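Local coordinates for protein wsv230 (Shrimp white spot syndrome virus, PDB 2GJ2) that binds metal ions, cadmium in this crystal, and is a nonstructural viral protein with a ferredoxin fold whose precise role remains to be established, at residues 5-10 / 76-81; 13-18 / 25-30; 63-68 / 72-77. All coordinates share one frame; numbering follows the deposited sequence.

How the contacts relate
The contacts are built round the neighbouring antiparallel strands 13-16 and 75-78 of a four-stranded ferredoxin-fold sheet. Contact 2 packs the first helix on strand 13-16, and contact 3 the second helix at the start of strand 75-78; their centres are 9 Å apart, and Leu65 of contact 3 touches Met27 and Leu15. Contact 1 lays strand 7-9 near the other half of strand 75-78, sharing Ile76 and Gln77 with contact 3, its centre about 13 Å away. Contacts 1 and 2, centres 12 Å apart, meet where Leu14 pairs with Gln77. Cadmium, bound by Asp12, Glu34 and Cys49, lies about 9 Å from the Phe13 side chain (contact 2) and about 10 Å from that of Thr9 (contact 1).

Contact 1: residues 5-10 / 76-81; sequences ATFQTD and IQPMIV
Phe7 meets Ile76 and Pro78 through the far end of its ring. Its CB leaves the backbone toward residues 76-81. With CG anti to the backbone N (chi1 170°), the ring ends beside Ile76, and its outer carbons make the contact. CE1 rests 3.8 Å from Ile76 CG2. At the tip, CZ has the same methyl, Ile76 CG2, at 3.9 Å and, near the ring plane, the edge-on approach of Pro78 CG at 4.3 Å. The Ile76 CD1 methyl also lies beside this end of the ring, but it is modelled implausibly close to CZ, so its exact position is doubtful. Two residues on, past Gln8, which points away, Thr9 OG1 sits 3.6 Å from Pro78 CB, a contact without a hydrogen bond; that hydroxyl bonds instead to the carbonyl oxygen of Ala11. No hydrogen bond joins the two segments. Their short strands, 7-9 and 76-78, stay 8.9 Å apart at closest approach, with directions 36° apart, so side chains alone bridge the gap. Strand 7-9 pairs its backbone with strand 56-58, whose Phe56 and Leu58 also touch Phe7, while 75-78 is, within this chain, an outermost strand of the four-stranded sheet, paired with 13-16.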
loop_
_atom_site.group_PDB
_atom_site.type_symbol
_atom_site.label_atom_id
_atom_site.label_comp_id
_atom_site.label_asym_id
_atom_site.label_seq_id
_atom_site.Cartn_x
_atom_site.Cartn_y
_atom_site.Cartn_z
ATOM N N ALA A 5 -2.441 10.684 26.213
ATOM C CA ALA A 5 -3.079 10.893 24.884
ATOM C C ALA A 5 -2.229 10.281 23.770
ATOM O O ALA A 5 -1.754 10.986 22.881
ATOM C CB ALA A 5 -3.291 12.397 24.632
ATOM N N THR A 6 -2.026 8.967 23.830
ATOM C CA THR A 6 -1.250 8.272 22.809
ATOM C C THR A 6 -2.204 7.613 21.821
ATOM O O THR A 6 -3.166 6.945 22.221
ATOM C CB THR A 6 -0.338 7.175 23.421
ATOM O OG1 THR A 6 0.729 7.791 24.149
ATOM C CG2 THR A 6 0.255 6.285 22.326
ATOM N N PHE A 7 -1.944 7.826 20.533
ATOM C CA PHE A 7 -2.758 7.233 19.470
ATOM C C PHE A 7 -1.976 6.120 18.790
ATOM O O PHE A 7 -0.790 6.279 18.482
ATOM C CB PHE A 7 -3.142 8.264 18.407
ATOM C CG PHE A 7 -3.772 7.653 17.174
ATOM C CD1 PHE A 7 -5.115 7.276 17.173
ATOM C CD2 PHE A 7 -3.008 7.396 16.036
ATOM C CE1 PHE A 7 -5.687 6.650 16.065
ATOM C CE2 PHE A 7 -3.570 6.771 14.930
ATOM C CZ PHE A 7 -4.919 6.395 14.949
ATOM N N GLN A 8 -2.650 5.000 18.551
ATOM C CA GLN A 8 -2.018 3.866 17.894
ATOM C C GLN A 8 -2.970 3.047 17.043
ATOM O O GLN A 8 -4.108 2.742 17.447
ATOM C CB GLN A 8 -1.365 2.933 18.909
ATOM C CG GLN A 8 -0.029 3.417 19.433
ATOM C CD GLN A 8 0.734 2.334 20.180
ATOM O OE1 GLN A 8 1.845 2.565 20.661
ATOM N NE2 GLN A 8 0.141 1.145 20.278
ATOM N N THR A 9 -2.477 2.685 15.861
ATOM C CA THR A 9 -3.224 1.870 14.919
ATOM C C THR A 9 -2.251 0.938 14.224
ATOM O O THR A 9 -1.153 1.337 13.859
ATOM C CB THR A 9 -3.945 2.742 13.864
ATOM O OG1 THR A 9 -4.640 1.904 12.931
ATOM C CG2 THR A 9 -2.947 3.614 13.125
ATOM N N ASP A 10 -2.653 -0.312 14.069
ATOM C CA ASP A 10 -1.831 -1.298 13.395
ATOM C C ASP A 10 -2.291 -1.385 11.949
ATOM O O ASP A 10 -1.635 -2.015 11.115
ATOM C CB ASP A 10 -1.997 -2.663 14.052
ATOM C CG ASP A 10 -1.260 -2.769 15.353
ATOM O OD1 ASP A 10 -0.013 -2.807 15.322
ATOM O OD2 ASP A 10 -1.928 -2.811 16.408
ATOM N N ILE A 76 -8.822 11.211 12.058
ATOM C CA ILE A 76 -8.284 9.957 11.577
ATOM C C ILE A 76 -9.288 8.833 11.758
ATOM O O ILE A 76 -9.986 8.762 12.752
ATOM C CB ILE A 76 -6.973 9.538 12.276
ATOM C CG1 ILE A 76 -6.498 8.223 11.670
ATOM C CG2 ILE A 76 -7.204 9.267 13.728
ATOM C CD1 ILE A 76 -5.264 7.657 12.309
ATOM N N GLN A 77 -9.336 7.951 10.772
ATOM C CA GLN A 77 -10.230 6.808 10.787
ATOM C C GLN A 77 -9.424 5.584 10.372
ATOM O O GLN A 77 -9.068 5.439 9.209
ATOM C CB GLN A 77 -11.389 7.034 9.798
ATOM C CG GLN A 77 -12.386 5.898 9.707
ATOM C CD GLN A 77 -13.072 5.606 11.031
ATOM O OE1 GLN A 77 -13.982 6.324 11.448
ATOM N NE2 GLN A 77 -12.635 4.544 11.701
ATOM N N PRO A 78 -9.085 4.711 11.336
ATOM C CA PRO A 78 -8.319 3.488 11.053
ATOM C C PRO A 78 -9.152 2.543 10.195
ATOM O O PRO A 78 -10.343 2.383 10.434
ATOM C CB PRO A 78 -8.084 2.887 12.434
ATOM C CG PRO A 78 -8.097 4.069 13.330
ATOM C CD PRO A 78 -9.228 4.916 12.789
ATOM N N MET A 79 -8.534 1.934 9.186
ATOM C CA MET A 79 -9.218 0.975 8.321
ATOM C C MET A 79 -9.416 -0.375 9.054
ATOM O O MET A 79 -8.901 -0.590 10.133
ATOM C CB MET A 79 -8.396 0.776 7.048
ATOM C CG MET A 79 -8.054 2.089 6.343
ATOM S SD MET A 79 -9.083 2.418 4.895
ATOM C CE MET A 79 -10.521 3.051 5.624
ATOM N N ILE A 80 -10.161 -1.278 8.442
ATOM C CA ILE A 80 -10.478 -2.596 8.994
ATOM C C ILE A 80 -9.652 -3.792 8.482
ATOM O O ILE A 80 -8.941 -3.656 7.505
ATOM C CB ILE A 80 -11.984 -2.882 8.739
ATOM C CG1 ILE A 80 -12.784 -2.276 9.875
ATOM C CG2 ILE A 80 -12.260 -4.362 8.534
ATOM C CD1 ILE A 80 -12.979 -0.796 9.663
ATOM N N VAL A 81 -9.796 -4.935 9.179
ATOM C CA VAL A 81 -9.197 -6.269 8.900
ATOM C C VAL A 81 -9.113 -7.247 10.081
ATOM O O VAL A 81 -8.946 -6.834 11.228
ATOM C CB VAL A 81 -7.784 -6.233 8.331
ATOM C CG1 VAL A 81 -7.856 -6.067 6.819
ATOM C CG2 VAL A 81 -6.942 -5.177 9.056
#

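Contact 2: residues 13-18 / 25-30; sequences FLLVGD and EVMKTF
In the first split beta-alpha-beta unit of the ferredoxin fold, strand 13-16 is joined to strand 33-38 through helix 23-27, and Met27, in the last turn of that helix, reaches down onto Leu15 and Phe13 of the strand. The thioether chain is folded rather than extended: it bends at both chi2 (-47°) and chi3 (-53°), so that its successive atoms touch different residues. CG packs on Leu15 CD1 at 3.6 Å, and SD stays close to the same methyl, 3.9 Å from Leu15 CD1. The terminal CE then turns to Phe13 and comes up to the rim of the ring near its plane, 3.9 Å from CZ and 4.1 Å from CE1 of that residue. Holding CG between the backbone N and the carbonyl carbon (chi1 50°) brings the end of the Phe13 ring nearer to the helix segment, and Leu15 CD2 lies in the plane of that ring, also at the edge, so the two strand residues pack on each other as well as on the helix. From Met27 the chain leaves the helix through a type I turn to Phe30, closed by Phe30 N to Met27 O at 3.1 Å. Val48 lines Phe13, Leu15 and Met27 alike, and Val33 and Val36 touch Met27. All three contacting side chains are buried and no hydrogen bond passes between the segments, which implies that helix and sheet are held here by dispersion and by exclusion of water, with a methyl rather than the sulfur meeting the aromatic ring.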
loop_
_atom_site.group_PDB
_atom_site.type_symbol
_atom_site.label_atom_id
_atom_site.label_comp_id
_atom_site.label_asym_id
_atom_site.label_seq_id
_atom_site.Cartn_x
_atom_site.Cartn_y
_atom_site.Cartn_z
ATOM N N PHE A 13 -4.968 3.826 7.634
ATOM C CA PHE A 13 -5.958 4.735 8.136
ATOM C C PHE A 13 -6.288 5.860 7.169
ATOM O O PHE A 13 -5.534 6.148 6.246
ATOM C CB PHE A 13 -5.536 5.267 9.522
ATOM C CG PHE A 13 -4.131 5.807 9.595
ATOM C CD1 PHE A 13 -3.888 7.180 9.459
ATOM C CD2 PHE A 13 -3.059 4.962 9.878
ATOM C CE1 PHE A 13 -2.593 7.709 9.614
ATOM C CE2 PHE A 13 -1.774 5.473 10.033
ATOM C CZ PHE A 13 -1.541 6.869 9.898
ATOM N N LEU A 14 -7.454 6.459 7.357
ATOM C CA LEU A 14 -7.876 7.569 6.524
ATOM C C LEU A 14 -7.589 8.868 7.272
ATOM O O LEU A 14 -7.689 8.957 8.502
ATOM C CB LEU A 14 -9.382 7.472 6.195
ATOM C CG LEU A 14 -9.792 6.278 5.313
ATOM C CD1 LEU A 14 -11.309 6.259 5.103
ATOM C CD2 LEU A 14 -9.094 6.354 3.963
ATOM N N LEU A 15 -7.207 9.875 6.515
ATOM C CA LEU A 15 -6.928 11.174 7.075
ATOM C C LEU A 15 -7.982 12.050 6.444
ATOM O O LEU A 15 -8.151 12.024 5.226
ATOM C CB LEU A 15 -5.528 11.635 6.663
ATOM C CG LEU A 15 -4.357 11.001 7.424
ATOM C CD1 LEU A 15 -3.061 11.765 7.038
ATOM C CD2 LEU A 15 -4.603 11.049 8.950
ATOM N N VAL A 16 -8.701 12.808 7.257
ATOM C CA VAL A 16 -9.746 13.672 6.726
ATOM C C VAL A 16 -9.649 15.027 7.383
ATOM O O VAL A 16 -9.646 15.114 8.602
ATOM C CB VAL A 16 -11.153 13.119 7.022
ATOM C CG1 VAL A 16 -12.188 13.989 6.378
ATOM C CG2 VAL A 16 -11.263 11.704 6.532
ATOM N N GLY A 17 -9.598 16.074 6.571
ATOM C CA GLY A 17 -9.485 17.425 7.085
ATOM C C GLY A 17 -9.871 18.487 6.063
ATOM O O GLY A 17 -10.198 18.165 4.925
ATOM N N ASP A 18 -9.814 19.752 6.471
ATOM C CA ASP A 18 -10.183 20.869 5.608
ATOM C C ASP A 18 -9.000 21.599 4.952
ATOM O O ASP A 18 -9.183 22.467 4.104
ATOM C CB ASP A 18 -11.006 21.864 6.416
ATOM C CG ASP A 18 -11.741 22.847 5.541
ATOM O OD1 ASP A 18 -12.577 22.390 4.730
ATOM O OD2 ASP A 18 -11.484 24.063 5.667
ATOM N N GLU A 25 3.484 15.378 2.695
ATOM C CA GLU A 25 4.842 15.414 3.224
ATOM C C GLU A 25 4.992 15.089 4.713
ATOM O O GLU A 25 6.012 14.513 5.109
ATOM C CB GLU A 25 5.559 16.728 2.870
ATOM C CG GLU A 25 5.101 17.991 3.557
ATOM C CD GLU A 25 6.223 19.029 3.632
ATOM O OE1 GLU A 25 7.104 18.892 4.515
ATOM O OE2 GLU A 25 6.239 19.970 2.805
ATOM N N VAL A 26 4.004 15.410 5.547
ATOM C CA VAL A 26 4.151 15.072 6.965
ATOM C C VAL A 26 4.044 13.558 7.193
ATOM O O VAL A 26 4.737 13.005 8.057
ATOM C CB VAL A 26 3.100 15.765 7.878
ATOM C CG1 VAL A 26 3.396 17.239 8.017
ATOM C CG2 VAL A 26 1.744 15.594 7.308
ATOM N N MET A 27 3.195 12.875 6.426
ATOM C CA MET A 27 3.064 11.441 6.643
ATOM C C MET A 27 4.292 10.688 6.176
ATOM O O MET A 27 4.681 9.700 6.794
ATOM C CB MET A 27 1.815 10.892 5.970
ATOM C CG MET A 27 0.544 11.355 6.642
ATOM S SD MET A 27 0.563 11.204 8.459
ATOM C CE MET A 27 1.024 9.506 8.678
ATOM N N LYS A 28 4.936 11.176 5.123
ATOM C CA LYS A 28 6.133 10.508 4.616
ATOM C C LYS A 28 7.383 10.654 5.493
ATOM O O LYS A 28 8.459 10.223 5.108
ATOM C CB LYS A 28 6.432 10.970 3.189
ATOM C CG LYS A 28 5.680 10.157 2.151
ATOM C CD LYS A 28 5.045 11.039 1.088
ATOM C CE LYS A 28 6.080 11.835 0.326
ATOM N NZ LYS A 28 5.417 12.653 -0.723
ATOM N N THR A 29 7.253 11.250 6.671
ATOM C CA THR A 29 8.418 11.371 7.531
ATOM C C THR A 29 8.340 10.283 8.589
ATOM O O THR A 29 9.234 10.136 9.409
ATOM C CB THR A 29 8.524 12.759 8.218
ATOM O OG1 THR A 29 7.519 12.877 9.225
ATOM C CG2 THR A 29 8.336 13.884 7.202
ATOM N N PHE A 30 7.260 9.514 8.583
ATOM C CA PHE A 30 7.158 8.437 9.551
ATOM C C PHE A 30 7.750 7.186 8.914
ATOM O O PHE A 30 7.520 6.903 7.737
ATOM C CB PHE A 30 5.703 8.204 9.967
ATOM C CG PHE A 30 5.133 9.300 10.839
ATOM C CD1 PHE A 30 4.544 10.429 10.274
ATOM C CD2 PHE A 30 5.170 9.191 12.225
ATOM C CE1 PHE A 30 3.996 11.428 11.083
ATOM C CE2 PHE A 30 4.630 10.180 13.037
ATOM C CZ PHE A 30 4.041 11.301 12.464
#

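Contact 3: residues 63-68 / 72-77; sequences EELRLL and STLEIQ
Arg66 sets CG anti to the carbonyl carbon (chi1 -77°) and runs extended from CG to NE, which carries its guanidinium past Leu74 to Glu75; Glu75, bent at its second torsion, brings its carboxylate back to meet it. In the ferredoxin fold this is the step from the second helix, 62-69, to the last strand, 75-78. On the way out, Arg66 CG crosses Leu74 CB at 3.7 Å, and Arg66 CD lies 3.7 Å from Ser72 O. NE donates to Leu74 O at 3.1 Å, lying in the carbonyl plane, though the bond is bent (142°) and the oxygen stands somewhat out of the guanidinium plane; NH2 adds only a weak bond to Leu74 O at 3.3 Å. Charge holds both flanks of the group. NH1 bridges to Glu63 OE2 at 3.0 Å, one turn back in the helix, making Glu63, Arg66 and Glu75 a salt-bridge network. Nearby, Leu65 CD2 and Leu74 CD1 are 4.4 Å apart, and both residues touch Leu15 of the neighbouring strand. Across the segments a salt bridge whose hydrogen bond is weak closes on one oxygen, Arg66 NH2 to Glu75 OE2 at 3.2 Å, with the guanidinium and carboxylate planes 57° apart.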
loop_
_atom_site.group_PDB
_atom_site.type_symbol
_atom_site.label_atom_id
_atom_site.label_comp_id
_atom_site.label_asym_id
_atom_site.label_seq_id
_atom_site.Cartn_x
_atom_site.Cartn_y
_atom_site.Cartn_z
ATOM N N GLU A 63 -3.893 15.207 18.231
ATOM C CA GLU A 63 -3.531 16.622 18.320
ATOM C C GLU A 63 -2.116 16.835 17.794
ATOM O O GLU A 63 -1.829 17.813 17.101
ATOM C CB GLU A 63 -3.631 17.122 19.761
ATOM C CG GLU A 63 -5.042 17.097 20.347
ATOM C CD GLU A 63 -5.578 15.679 20.539
ATOM O OE1 GLU A 63 -4.825 14.827 21.050
ATOM O OE2 GLU A 63 -6.754 15.416 20.192
ATOM N N GLU A 64 -1.225 15.908 18.109
ATOM C CA GLU A 64 0.144 16.012 17.634
ATOM C C GLU A 64 0.174 16.050 16.107
ATOM O O GLU A 64 0.964 16.780 15.522
ATOM C CB GLU A 64 0.971 14.823 18.139
ATOM C CG GLU A 64 2.463 14.919 17.824
ATOM C CD GLU A 64 3.276 13.809 18.477
ATOM O OE1 GLU A 64 2.708 13.067 19.308
ATOM O OE2 GLU A 64 4.485 13.684 18.170
ATOM N N LEU A 65 -0.696 15.269 15.464
ATOM C CA LEU A 65 -0.733 15.216 14.007
ATOM C C LEU A 65 -1.401 16.446 13.430
ATOM O O LEU A 65 -1.065 16.869 12.328
ATOM C CB LEU A 65 -1.440 13.942 13.541
ATOM C CG LEU A 65 -1.316 13.548 12.069
ATOM C CD1 LEU A 65 0.140 13.612 11.616
ATOM C CD2 LEU A 65 -1.888 12.136 11.889
ATOM N N ARG A 66 -2.347 17.031 14.164
ATOM C CA ARG A 66 -2.991 18.271 13.709
ATOM C C ARG A 66 -1.949 19.426 13.707
ATOM O O ARG A 66 -1.959 20.304 12.824
ATOM C CB ARG A 66 -4.145 18.647 14.638
ATOM C CG ARG A 66 -5.404 17.853 14.449
ATOM C CD ARG A 66 -6.254 17.915 15.696
ATOM N NE ARG A 66 -7.544 17.270 15.471
ATOM C CZ ARG A 66 -8.291 16.698 16.412
ATOM N NH1 ARG A 66 -7.899 16.677 17.676
ATOM N NH2 ARG A 66 -9.430 16.120 16.075
ATOM N N LEU A 67 -1.060 19.431 14.694
ATOM C CA LEU A 67 -0.055 20.475 14.736
ATOM C C LEU A 67 0.859 20.231 13.555
ATOM O O LEU A 67 0.940 21.064 12.650
ATOM C CB LEU A 67 0.752 20.435 16.039
ATOM C CG LEU A 67 -0.055 20.651 17.332
ATOM C CD1 LEU A 67 0.774 20.241 18.540
ATOM C CD2 LEU A 67 -0.512 22.101 17.422
ATOM N N LEU A 68 1.502 19.067 13.534
ATOM C CA LEU A 68 2.432 18.758 12.460
ATOM C C LEU A 68 1.883 19.100 11.082
ATOM O O LEU A 68 2.607 19.587 10.205
ATOM C CB LEU A 68 2.855 17.291 12.551
ATOM C CG LEU A 68 3.814 16.976 13.706
ATOM C CD1 LEU A 68 4.046 15.476 13.840
ATOM C CD2 LEU A 68 5.141 17.691 13.443
ATOM N N SER A 72 -6.130 21.904 12.320
ATOM C CA SER A 72 -6.793 21.609 13.584
ATOM C C SER A 72 -8.098 20.846 13.399
ATOM O O SER A 72 -8.699 20.422 14.377
ATOM C CB SER A 72 -7.063 22.908 14.353
ATOM O OG SER A 72 -8.093 23.689 13.740
ATOM N N THR A 73 -8.529 20.678 12.149
ATOM C CA THR A 73 -9.770 19.959 11.842
ATOM C C THR A 73 -9.497 18.497 11.487
ATOM O O THR A 73 -10.422 17.702 11.410
ATOM C CB THR A 73 -10.529 20.586 10.622
ATOM O OG1 THR A 73 -9.767 20.381 9.432
ATOM C CG2 THR A 73 -10.739 22.095 10.799
ATOM N N LEU A 74 -8.231 18.156 11.270
ATOM C CA LEU A 74 -7.807 16.803 10.886
ATOM C C LEU A 74 -8.466 15.718 11.732
ATOM O O LEU A 74 -8.577 15.852 12.937
ATOM C CB LEU A 74 -6.273 16.697 11.002
ATOM C CG LEU A 74 -5.409 15.436 10.733
ATOM C CD1 LEU A 74 -5.705 14.327 11.748
ATOM C CD2 LEU A 74 -5.679 14.930 9.347
ATOM N N GLU A 75 -8.919 14.650 11.083
ATOM C CA GLU A 75 -9.511 13.514 11.779
ATOM C C GLU A 75 -8.882 12.243 11.237
ATOM O O GLU A 75 -8.431 12.196 10.091
ATOM C CB GLU A 75 -11.018 13.440 11.540
ATOM C CG GLU A 75 -11.836 14.558 12.141
ATOM C CD GLU A 75 -12.051 14.401 13.624
ATOM O OE1 GLU A 75 -12.262 13.256 14.090
ATOM O OE2 GLU A 75 -12.037 15.428 14.325
ATOM N N ILE A 76 -8.822 11.211 12.058
ATOM C CA ILE A 76 -8.284 9.957 11.577
ATOM C C ILE A 76 -9.288 8.833 11.758
ATOM O O ILE A 76 -9.986 8.762 12.752
ATOM C CB ILE A 76 -6.973 9.538 12.276
ATOM C CG1 ILE A 76 -6.498 8.223 11.670
ATOM C CG2 ILE A 76 -7.204 9.267 13.728
ATOM C CD1 ILE A 76 -5.264 7.657 12.309
ATOM N N GLN A 77 -9.336 7.951 10.772
ATOM C CA GLN A 77 -10.230 6.808 10.787
ATOM C C GLN A 77 -9.424 5.584 10.372
ATOM O O GLN A 77 -9.068 5.439 9.209
ATOM C CB GLN A 77 -11.389 7.034 9.798
ATOM C CG GLN A 77 -12.386 5.898 9.707
ATOM C CD GLN A 77 -13.072 5.606 11.031
ATOM O OE1 GLN A 77 -13.982 6.324 11.448
ATOM N NE2 GLN A 77 -12.635 4.544 11.701
#